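Local structure of putative glutathione S-transferase (Sinorhizobium meliloti, 4MDC) at residues Arg104-Glu109 with Asp187-Gly192. The protein probably acts as a homodimeric glutathione transferase, conjugating glutathione to electrophilic substrates. Sequence-based numbering, arbitrary orientation. Where two conformers were deposited one is given.
Sequences RRLLAE and DRISYG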
loop_
_atom_site.group_PDB
_atom_site.type_symbol
_atom_site.label_atom_id
_atom_site.label_comp_id
_atom_site.label_asym_id
_atom_site.label_seq_id
_atom_site.Cartn_x
_atom_site.Cartn_y
_atom_site.Cartn_z
ATOM N N ARG B 104 24.612 -9.120 1.432
ATOM C CA ARG B 104 23.463 -9.558 2.204
ATOM C C ARG B 104 22.206 -8.812 1.777
ATOM O O ARG B 104 21.324 -8.540 2.572
ATOM C CB ARG B 104 23.687 -9.412 3.723
ATOM C CG ARG B 104 24.139 -8.036 4.163
ATOM C CD ARG B 104 24.594 -8.058 5.620
ATOM N NE ARG B 104 24.833 -6.717 6.108
ATOM C CZ ARG B 104 25.231 -6.438 7.345
ATOM N NH1 ARG B 104 25.535 -7.423 8.166
ATOM N NH2 ARG B 104 25.389 -5.192 7.720
ATOM N N ARG B 105 22.088 -8.559 0.500
ATOM C CA ARG B 105 21.020 -7.735 -0.023
ATOM C C ARG B 105 19.639 -8.423 0.078
ATOM O O ARG B 105 19.471 -9.516 -0.411
ATOM C CB ARG B 105 21.323 -7.367 -1.472
ATOM C CG ARG B 105 20.430 -6.249 -2.022
ATOM C CD ARG B 105 20.643 -5.956 -3.501
ATOM N NE ARG B 105 19.864 -4.784 -3.943
ATOM C CZ ARG B 105 19.887 -4.250 -5.164
ATOM N NH1 ARG B 105 20.678 -4.757 -6.126
ATOM N NH2 ARG B 105 19.135 -3.183 -5.422
ATOM N N LEU B 106 18.657 -7.720 0.605
ATOM C CA LEU B 106 17.320 -8.248 0.834
ATOM C C LEU B 106 16.286 -7.975 -0.304
ATOM O O LEU B 106 15.177 -8.512 -0.283
ATOM C CB LEU B 106 16.799 -7.702 2.131
ATOM C CG LEU B 106 17.576 -8.189 3.347
ATOM C CD1 LEU B 106 17.272 -7.279 4.502
ATOM C CD2 LEU B 106 17.222 -9.646 3.633
ATOM N N LEU B 107 16.654 -7.078 -1.244
ATOM C CA LEU B 107 15.888 -6.789 -2.469
ATOM C C LEU B 107 16.745 -6.992 -3.725
ATOM O O LEU B 107 17.679 -6.232 -3.975
ATOM C CB LEU B 107 15.477 -5.319 -2.530
ATOM C CG LEU B 107 14.426 -4.934 -3.595
ATOM C CD1 LEU B 107 13.106 -5.679 -3.449
ATOM C CD2 LEU B 107 14.166 -3.436 -3.509
ATOM N N ALA B 108 16.391 -7.975 -4.537
ATOM C CA ALA B 108 17.178 -8.309 -5.710
ATOM C C ALA B 108 17.479 -7.197 -6.758
ATOM O O ALA B 108 17.013 -6.065 -6.653
ATOM C CB ALA B 108 16.493 -9.480 -6.365
ATOM N N GLU B 109 18.316 -7.530 -7.734
ATOM C CA GLU B 109 18.614 -6.634 -8.862
ATOM C C GLU B 109 17.614 -6.830 -10.032
ATOM O O GLU B 109 17.114 -5.862 -10.586
ATOM C CB GLU B 109 20.050 -6.877 -9.297
ATOM C CG GLU B 109 20.552 -5.982 -10.422
ATOM C CD GLU B 109 20.940 -4.592 -9.974
ATOM O OE1 GLU B 109 20.832 -4.275 -8.763
ATOM O OE2 GLU B 109 21.334 -3.794 -10.851
ATOM N N ASP B 187 14.903 -18.042 -4.125
ATOM C CA ASP B 187 16.085 -18.778 -3.731
ATOM C C ASP B 187 16.926 -18.135 -2.598
ATOM O O ASP B 187 17.821 -18.766 -2.079
ATOM C CB ASP B 187 16.916 -19.107 -4.979
ATOM C CG ASP B 187 16.182 -20.070 -5.930
ATOM O OD1 ASP B 187 15.128 -20.677 -5.574
ATOM O OD2 ASP B 187 16.706 -20.301 -7.036
ATOM N N ARG B 188 16.598 -16.922 -2.159
ATOM C CA ARG B 188 17.275 -16.329 -0.961
ATOM C C ARG B 188 16.350 -15.529 -0.095
ATOM O O ARG B 188 15.248 -15.125 -0.521
ATOM C CB ARG B 188 18.487 -15.480 -1.302
ATOM C CG ARG B 188 18.213 -14.567 -2.437
ATOM C CD ARG B 188 19.500 -13.867 -2.901
ATOM N NE ARG B 188 19.161 -12.456 -3.103
ATOM C CZ ARG B 188 19.934 -11.548 -3.700
ATOM N NH1 ARG B 188 21.113 -11.880 -4.218
ATOM N NH2 ARG B 188 19.493 -10.297 -3.776
ATOM N N ILE B 189 16.770 -15.304 1.145
ATOM C CA ILE B 189 15.991 -14.494 2.059
ATOM C C ILE B 189 15.803 -13.080 1.445
ATOM O O ILE B 189 16.694 -12.526 0.751
ATOM C CB ILE B 189 16.636 -14.391 3.452
ATOM C CG1 ILE B 189 15.634 -13.789 4.452
ATOM C CG2 ILE B 189 17.960 -13.618 3.463
ATOM C CD1 ILE B 189 16.123 -13.748 5.897
ATOM N N SER B 190 14.631 -12.539 1.636
ATOM C CA SER B 190 14.310 -11.216 1.114
ATOM C C SER B 190 13.374 -10.448 2.058
ATOM O O SER B 190 12.900 -10.969 3.046
ATOM C CB SER B 190 13.612 -11.399 -0.243
ATOM O OG SER B 190 12.266 -11.877 -0.088
ATOM N N TYR B 191 13.066 -9.211 1.649
ATOM C CA TYR B 191 11.996 -8.476 2.327
ATOM C C TYR B 191 10.703 -9.281 2.486
ATOM O O TYR B 191 9.921 -9.022 3.406
ATOM C CB TYR B 191 11.689 -7.188 1.517
ATOM C CG TYR B 191 12.663 -6.036 1.599
ATOM C CD1 TYR B 191 13.695 -5.979 2.489
ATOM C CD2 TYR B 191 12.580 -4.980 0.652
ATOM C CE1 TYR B 191 14.566 -4.911 2.505
ATOM C CE2 TYR B 191 13.433 -3.906 0.672
ATOM C CZ TYR B 191 14.448 -3.863 1.654
ATOM O OH TYR B 191 15.328 -2.785 1.681
ATOM N N GLY B 192 10.357 -10.123 1.499
ATOM C CA GLY B 192 9.147 -10.953 1.580
ATOM C C GLY B 192 9.091 -11.787 2.867
ATOM O O GLY B 192 8.065 -11.850 3.542
HETATM O O HOH W 1 16.821 -11.220 -1.804
HETATM O O HOH W 2 19.407 -12.039 0.775
#
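Arg105 meets Ile189 and Arg188 chiefly through water: its carbonyl O and Ile189 O both accept from a water 2.8 Å from each, and a second water, 2.9 Å from Arg188 NE in the guanidinium plane, donates to Ile189 O and weakly to Arg105 O. The Arg105 side chain runs elsewhere; with CG anti to the backbone N (chi1 -167°) and an extended chain, its NH1 reaches Glu109 OE1 at 2.7 Å in a salt bridge, while NH2 pairs with Asp94. At Leu106 the backbones meet directly, its carbonyl O accepting from Tyr191 N (2.9 Å), and the same oxygen sits over one face of the Tyr191 ring. Leu106 CB touches the ring at CD1 (3.6 Å) and CE1, the two side chains crossing at about a right angle, and Leu106 CD2 lies beside Ile189 CG2 at 4.0 Å. Leu107 comes to the ring obliquely, Leu107 CB lying 4.1 Å from Tyr191 CE2. Both leucines and the Leu106 carbonyl O lie on the same side of the ring plane, and the ring hydroxyl bonds to Ser90 O in helix 86-96; an alanine in place of Tyr191 would probably open a gap beside Leu106 and Leu107 and lose the hydroxyl that bonds Ser90 O. Ala108 CA approaches Arg188 NH2 at 3.6 Å, aliphatic against guanidinium. Ser190 N-caps helix 191-205, and its N donates to Asp193 OD2. Ser190 and Asp193 have the Ser-x-x-Asp arrangement of the N-capping box at the start of the corresponding helix in glutathione transferases, although the serine hydroxyl here bonds, weakly, to Gly192 N.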